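Local coordinates for beta-glucanase (Clostridium thermocellum, PDB 3WVJ), which hydrolyses beta-1,4 bonds in mixed-linkage beta-1,3-1,4-glucans such as lichenan, as a family 16 endoglucanase with a jellyroll fold, at residues S38-S43 against M47-D52; L138-S143 against H147-E152. One frame throughout, in Å; residues are numbered along the deposited sequence.

Interaction 1: S38-S43 against M47-D52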
loop_
_atom_site.group_PDB
_atom_site.type_symbol
_atom_site.label_atom_id
_atom_site.label_comp_id
_atom_site.label_asym_id
_atom_site.label_seq_id
_atom_site.Cartn_x
_atom_site.Cartn_y
_atom_site.Cartn_z
ATOM N N SER A 38 -15.486 -0.860 -8.406
ATOM C CA SER A 38 -15.498 -0.022 -9.654
ATOM C C SER A 38 -14.237 0.894 -9.698
ATOM O O SER A 38 -13.852 1.372 -10.769
ATOM C CB SER A 38 -16.758 0.781 -9.712
ATOM O OG SER A 38 -16.857 1.538 -8.549
ATOM N N GLN A 39 -13.569 1.094 -8.532
ATOM C CA GLN A 39 -12.477 2.033 -8.473
ATOM C C GLN A 39 -11.087 1.421 -8.698
ATOM O O GLN A 39 -10.029 2.131 -8.573
ATOM C CB GLN A 39 -12.500 2.702 -7.077
ATOM C CG GLN A 39 -13.773 3.472 -6.837
ATOM C CD GLN A 39 -14.204 4.330 -8.050
ATOM O OE1 GLN A 39 -13.512 5.323 -8.437
ATOM N NE2 GLN A 39 -15.362 4.005 -8.620
ATOM N N VAL A 40 -11.082 0.103 -8.897
ATOM C CA VAL A 40 -9.904 -0.612 -9.321
ATOM C C VAL A 40 -10.116 -0.988 -10.787
ATOM O O VAL A 40 -10.943 -1.810 -11.020
ATOM C CB VAL A 40 -9.751 -1.909 -8.462
ATOM C CG1 VAL A 40 -8.533 -2.687 -8.884
ATOM C CG2 VAL A 40 -9.616 -1.570 -6.973
ATOM N N THR A 41 -9.350 -0.447 -11.738
ATOM C CA THR A 41 -9.578 -0.694 -13.179
ATOM C C THR A 41 -8.178 -0.927 -13.699
ATOM O O THR A 41 -7.194 -0.822 -12.905
ATOM C CB THR A 41 -10.182 0.526 -13.895
ATOM O OG1 THR A 41 -9.327 1.651 -13.632
ATOM C CG2 THR A 41 -11.590 0.811 -13.383
ATOM N N PHE A 42 -8.090 -1.298 -14.968
ATOM C CA PHE A 42 -6.845 -1.667 -15.630
ATOM C C PHE A 42 -6.750 -0.932 -16.973
ATOM O O PHE A 42 -7.688 -0.950 -17.765
ATOM C CB PHE A 42 -6.733 -3.204 -15.761
ATOM C CG PHE A 42 -6.832 -3.891 -14.438
ATOM C CD1 PHE A 42 -5.690 -4.169 -13.686
ATOM C CD2 PHE A 42 -8.081 -4.160 -13.852
ATOM C CE1 PHE A 42 -5.783 -4.716 -12.389
ATOM C CE2 PHE A 42 -8.167 -4.698 -12.552
ATOM C CZ PHE A 42 -7.020 -4.984 -11.828
ATOM N N SER A 43 -5.643 -0.223 -17.189
ATOM C CA SER A 43 -5.305 0.317 -18.494
ATOM C C SER A 43 -3.790 0.543 -18.603
ATOM O O SER A 43 -3.093 0.739 -17.582
ATOM C CB SER A 43 -6.028 1.625 -18.697
ATOM O OG SER A 43 -5.960 2.329 -17.474
ATOM N N MET A 47 -2.610 -1.170 -13.120
ATOM C CA MET A 47 -3.766 -1.208 -12.295
ATOM C C MET A 47 -3.946 0.223 -11.801
ATOM O O MET A 47 -2.958 0.911 -11.404
ATOM C CB MET A 47 -3.545 -2.207 -11.175
ATOM C CG MET A 47 -4.731 -2.345 -10.246
ATOM S SD MET A 47 -4.707 -1.108 -8.916
ATOM C CE MET A 47 -3.582 -1.847 -7.739
ATOM N N ILE A 48 -5.176 0.728 -11.869
ATOM C CA ILE A 48 -5.449 2.129 -11.507
ATOM C C ILE A 48 -6.393 2.124 -10.287
ATOM O O ILE A 48 -7.363 1.376 -10.259
ATOM C CB ILE A 48 -6.009 2.867 -12.718
ATOM C CG1 ILE A 48 -4.967 2.753 -13.804
ATOM C CG2 ILE A 48 -6.235 4.327 -12.416
ATOM C CD1 ILE A 48 -4.958 3.928 -14.706
ATOM N N LEU A 49 -6.033 2.864 -9.231
ATOM C CA LEU A 49 -6.949 3.129 -8.159
ATOM C C LEU A 49 -7.431 4.546 -8.330
ATOM O O LEU A 49 -6.619 5.460 -8.509
ATOM C CB LEU A 49 -6.245 3.029 -6.766
ATOM C CG LEU A 49 -5.659 1.668 -6.408
ATOM C CD1 LEU A 49 -5.099 1.795 -4.962
ATOM C CD2 LEU A 49 -6.726 0.595 -6.440
ATOM N N THR A 50 -8.749 4.738 -8.320
ATOM C CA THR A 50 -9.314 6.074 -8.571
ATOM C C THR A 50 -10.168 6.494 -7.399
ATOM O O THR A 50 -11.131 5.810 -7.055
ATOM C CB THR A 50 -10.139 6.141 -9.875
ATOM O OG1 THR A 50 -9.316 5.703 -10.964
ATOM C CG2 THR A 50 -10.585 7.570 -10.157
ATOM N N LEU A 51 -9.756 7.590 -6.775
ATOM C CA LEU A 51 -10.489 8.243 -5.708
ATOM C C LEU A 51 -11.373 9.251 -6.400
ATOM O O LEU A 51 -10.926 10.071 -7.232
ATOM C CB LEU A 51 -9.542 8.961 -4.814
ATOM C CG LEU A 51 -10.103 10.011 -3.844
ATOM C CD1 LEU A 51 -11.151 9.383 -2.962
ATOM C CD2 LEU A 51 -8.986 10.570 -2.975
ATOM N N ASP A 52 -12.645 9.158 -6.090
ATOM C CA ASP A 52 -13.664 9.942 -6.752
ATOM C C ASP A 52 -14.797 10.177 -5.767
ATOM O O ASP A 52 -14.902 9.511 -4.705
ATOM C CB ASP A 52 -14.122 9.252 -8.044
ATOM C CG ASP A 52 -14.801 10.215 -9.017
ATOM O OD1 ASP A 52 -14.809 11.461 -8.860
ATOM O OD2 ASP A 52 -15.383 9.716 -9.966
HETATM O O HOH W 1 -9.520 2.893 -11.291
#
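Thr41 and Ile48 form the hydrogen-bonded pair of an antiparallel beta hairpin in the jellyroll: Ile48 N donates to Thr41 O at 2.7 Å and Thr41 N to Ile48 O at 3.1 Å. The first bond is nearly straight (173° at the hydrogen), yet its donor is tilted 31° from the carbonyl plane, whereas Thr41 N lies in the plane of the Ile48 carbonyl. Beyond the strand pairing, Thr50 N donates to Gln39 O, which carries the ladder into the short 3-10 segment. Val40-Leu49 and Phe42-Met47 are the flanking non-hydrogen-bonded pairs, and their side chains share one face of the sheet. There CG2 of Val40 lies 3.7 Å from CD2 of Leu49, the two side chains running side by side. With chi1 at -179°, Met47 CG stands opposite the backbone N and meets Phe42 CE1 obliquely at 3.4 Å, and bends at chi2 and chi3 leave SD 4.1 Å from CG1 of Val40. Leu185 and Met183 of strand 179-187 add to the packing on Leu49 and Met47. The opposite face carries Thr41 and Ile48, with Ser43 OG against Ile48 CD1. Strand 204-214 pairs along the other edge of 47-52 (backbone bonds Met47-Tyr208 and Leu49-Ala206), and Gln205 NE2 bonds Thr50 OG1. That same hydroxyl joins a water bridge: one water bonds Thr41 OG1 and Thr50 OG1 and donates to Ile48 O at 2.8 Å.

Interaction 2: L138-S143 against H147-E152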
loop_
_atom_site.group_PDB
_atom_site.type_symbol
_atom_site.label_atom_id
_atom_site.label_comp_id
_atom_site.label_asym_id
_atom_site.label_seq_id
_atom_site.Cartn_x
_atom_site.Cartn_y
_atom_site.Cartn_z
ATOM N N LEU A 138 13.059 11.198 -1.216
ATOM C CA LEU A 138 13.352 10.364 -2.375
ATOM C C LEU A 138 14.388 10.970 -3.286
ATOM O O LEU A 138 15.111 10.238 -3.958
ATOM C CB LEU A 138 12.092 10.049 -3.171
ATOM C CG LEU A 138 10.955 9.262 -2.508
ATOM C CD1 LEU A 138 9.645 9.555 -3.217
ATOM C CD2 LEU A 138 11.199 7.748 -2.412
ATOM N N GLY A 139 14.471 12.293 -3.341
ATOM C CA GLY A 139 15.382 12.920 -4.285
ATOM C C GLY A 139 14.813 12.882 -5.682
ATOM O O GLY A 139 15.522 13.129 -6.640
ATOM N N PHE A 140 13.529 12.563 -5.784
ATOM C CA PHE A 140 12.750 12.746 -7.003
ATOM C C PHE A 140 11.279 12.840 -6.615
ATOM O O PHE A 140 10.923 12.650 -5.464
ATOM C CB PHE A 140 12.942 11.556 -7.979
ATOM C CG PHE A 140 12.660 10.197 -7.365
ATOM C CD1 PHE A 140 11.360 9.726 -7.226
ATOM C CD2 PHE A 140 13.707 9.378 -6.945
ATOM C CE1 PHE A 140 11.108 8.462 -6.695
ATOM C CE2 PHE A 140 13.461 8.111 -6.402
ATOM C CZ PHE A 140 12.157 7.643 -6.284
ATOM N N ASP A 141 10.416 13.090 -7.593
ATOM C CA ASP A 141 8.984 13.185 -7.338
ATOM C C ASP A 141 8.248 11.890 -7.694
ATOM O O ASP A 141 8.184 11.496 -8.847
ATOM C CB ASP A 141 8.387 14.350 -8.109
ATOM C CG ASP A 141 6.948 14.621 -7.723
ATOM O OD1 ASP A 141 6.235 13.675 -7.332
ATOM O OD2 ASP A 141 6.533 15.799 -7.793
ATOM N N ALA A 142 7.634 11.268 -6.688
ATOM C CA ALA A 142 7.104 9.919 -6.839
ATOM C C ALA A 142 5.859 9.910 -7.714
ATOM O O ALA A 142 5.463 8.885 -8.247
ATOM C CB ALA A 142 6.809 9.321 -5.479
ATOM N N SER A 143 5.246 11.075 -7.859
ATOM C CA SER A 143 4.070 11.192 -8.687
ATOM C C SER A 143 4.415 11.424 -10.177
ATOM O O SER A 143 3.526 11.461 -11.001
ATOM C CB SER A 143 3.206 12.341 -8.164
ATOM O OG SER A 143 3.818 13.598 -8.371
ATOM N N HIS A 147 8.349 4.234 -10.262
ATOM C CA HIS A 147 9.591 3.857 -9.627
ATOM C C HIS A 147 9.322 2.572 -8.952
ATOM O O HIS A 147 8.188 2.199 -8.828
ATOM C CB HIS A 147 9.969 4.916 -8.597
ATOM C CG HIS A 147 10.564 6.154 -9.213
ATOM N ND1 HIS A 147 9.816 7.203 -9.585
ATOM C CD2 HIS A 147 11.863 6.471 -9.519
ATOM C CE1 HIS A 147 10.604 8.157 -10.083
ATOM N NE2 HIS A 147 11.854 7.707 -10.047
ATOM N N THR A 148 10.334 1.861 -8.485
ATOM C CA THR A 148 10.044 0.676 -7.683
ATOM C C THR A 148 10.404 0.942 -6.230
ATOM O O THR A 148 11.301 1.757 -5.945
ATOM C CB THR A 148 10.821 -0.544 -8.139
ATOM O OG1 THR A 148 12.164 -0.343 -7.707
ATOM C CG2 THR A 148 10.767 -0.698 -9.653
ATOM N N TYR A 149 9.672 0.280 -5.334
ATOM C CA TYR A 149 9.770 0.482 -3.875
ATOM C C TYR A 149 9.562 -0.897 -3.301
ATOM O O TYR A 149 8.872 -1.749 -3.913
ATOM C CB TYR A 149 8.659 1.382 -3.327
ATOM C CG TYR A 149 8.578 2.735 -3.995
ATOM C CD1 TYR A 149 9.333 3.819 -3.520
ATOM C CD2 TYR A 149 7.787 2.920 -5.119
ATOM C CE1 TYR A 149 9.276 5.054 -4.148
ATOM C CE2 TYR A 149 7.727 4.128 -5.736
ATOM C CZ TYR A 149 8.468 5.194 -5.245
ATOM O OH TYR A 149 8.396 6.400 -5.869
ATOM N N GLY A 150 10.135 -1.152 -2.133
ATOM C CA GLY A 150 10.085 -2.527 -1.614
ATOM C C GLY A 150 10.638 -2.606 -0.217
ATOM O O GLY A 150 11.218 -1.629 0.255
ATOM N N PHE A 151 10.444 -3.764 0.436
ATOM C CA PHE A 151 11.077 -4.074 1.718
ATOM C C PHE A 151 11.446 -5.543 1.803
ATOM O O PHE A 151 10.690 -6.411 1.313
ATOM C CB PHE A 151 10.186 -3.700 2.885
ATOM C CG PHE A 151 8.752 -4.129 2.741
ATOM C CD1 PHE A 151 8.306 -5.361 3.255
ATOM C CD2 PHE A 151 7.818 -3.291 2.126
ATOM C CE1 PHE A 151 6.979 -5.759 3.156
ATOM C CE2 PHE A 151 6.496 -3.703 1.997
ATOM C CZ PHE A 151 6.064 -4.934 2.512
ATOM N N GLU A 152 12.609 -5.852 2.365
ATOM C CA GLU A 152 12.902 -7.238 2.743
ATOM C C GLU A 152 12.504 -7.299 4.203
ATOM O O GLU A 152 13.075 -6.606 5.053
ATOM C CB GLU A 152 14.354 -7.649 2.561
ATOM C CG GLU A 152 14.560 -9.163 2.847
ATOM C CD GLU A 152 16.006 -9.608 3.107
ATOM O OE1 GLU A 152 16.779 -8.875 3.757
ATOM O OE2 GLU A 152 16.406 -10.713 2.683
HETATM O O HOH W 2 6.567 6.682 -8.018
#
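Phe140 and His147 meet face to face where the loop after strand 134-137 folds back on the start of strand 147-154, at the margin of the jellyroll. Their ring centroids are 3.7 Å apart and the planes differ by 9°, which identifies a nearly parallel, offset stack. The side chains come from opposite directions. A chi1 of 54° sets Phe140 CG between its backbone N and carbonyl carbon, and the ring lies like a plate between two layers: His147 NE2 sits over the centre of one face, while Leu138 CB fills the other at 3.8 Å above the plane. The Tyr149 hydroxyl approaches the rim of this plate in plane, 3.5 Å from Phe140 CE1. Leu138 also projects its CD2 methyl to the edge of the Tyr149 ring, 3.7 Å from CE1, the two side chains crossing at about a right angle. Ala142 supplies a smaller bump, its CB fitting against Tyr149 OH at 3.3 Å. Phe112 packs edge-to-face with Tyr149, and Val162 touches both Leu138 and Phe140. Behind the contact, Asp141 forms an Asx turn with Ser143. Its OD1 accepts from Ser143 N at 2.8 Å on the anti side, and from Ser143 OG, which comes from the same face of the carboxylate, 41° out of its plane.

Overall arrangement
Interactions 1 and 2 lie in different parts of one jellyroll chain: their centres are 21 Å apart and their nearest atoms about 12 Å, without touching. Strand 204-214 relates them, pairing with both 46-53 and 75-82, the latter in turn with 147-154. The contacts differ in kind, since 38-43 against 47-52 is a backbone-bonded hairpin burying 447 Å², whereas 138-143 against 147-152 has no direct hydrogen bond and buries 217 Å² mainly through side chains. A bound bis-tris propane molecule lies about 10 Å from the Leu49 side chain of interaction 1. Tyr149 and Ala142 of interaction 2 touch strand 106-113, whose Glu-Ile-Asp-Ile-Glu sequence probably holds the catalytic acids, as in family 16 relatives.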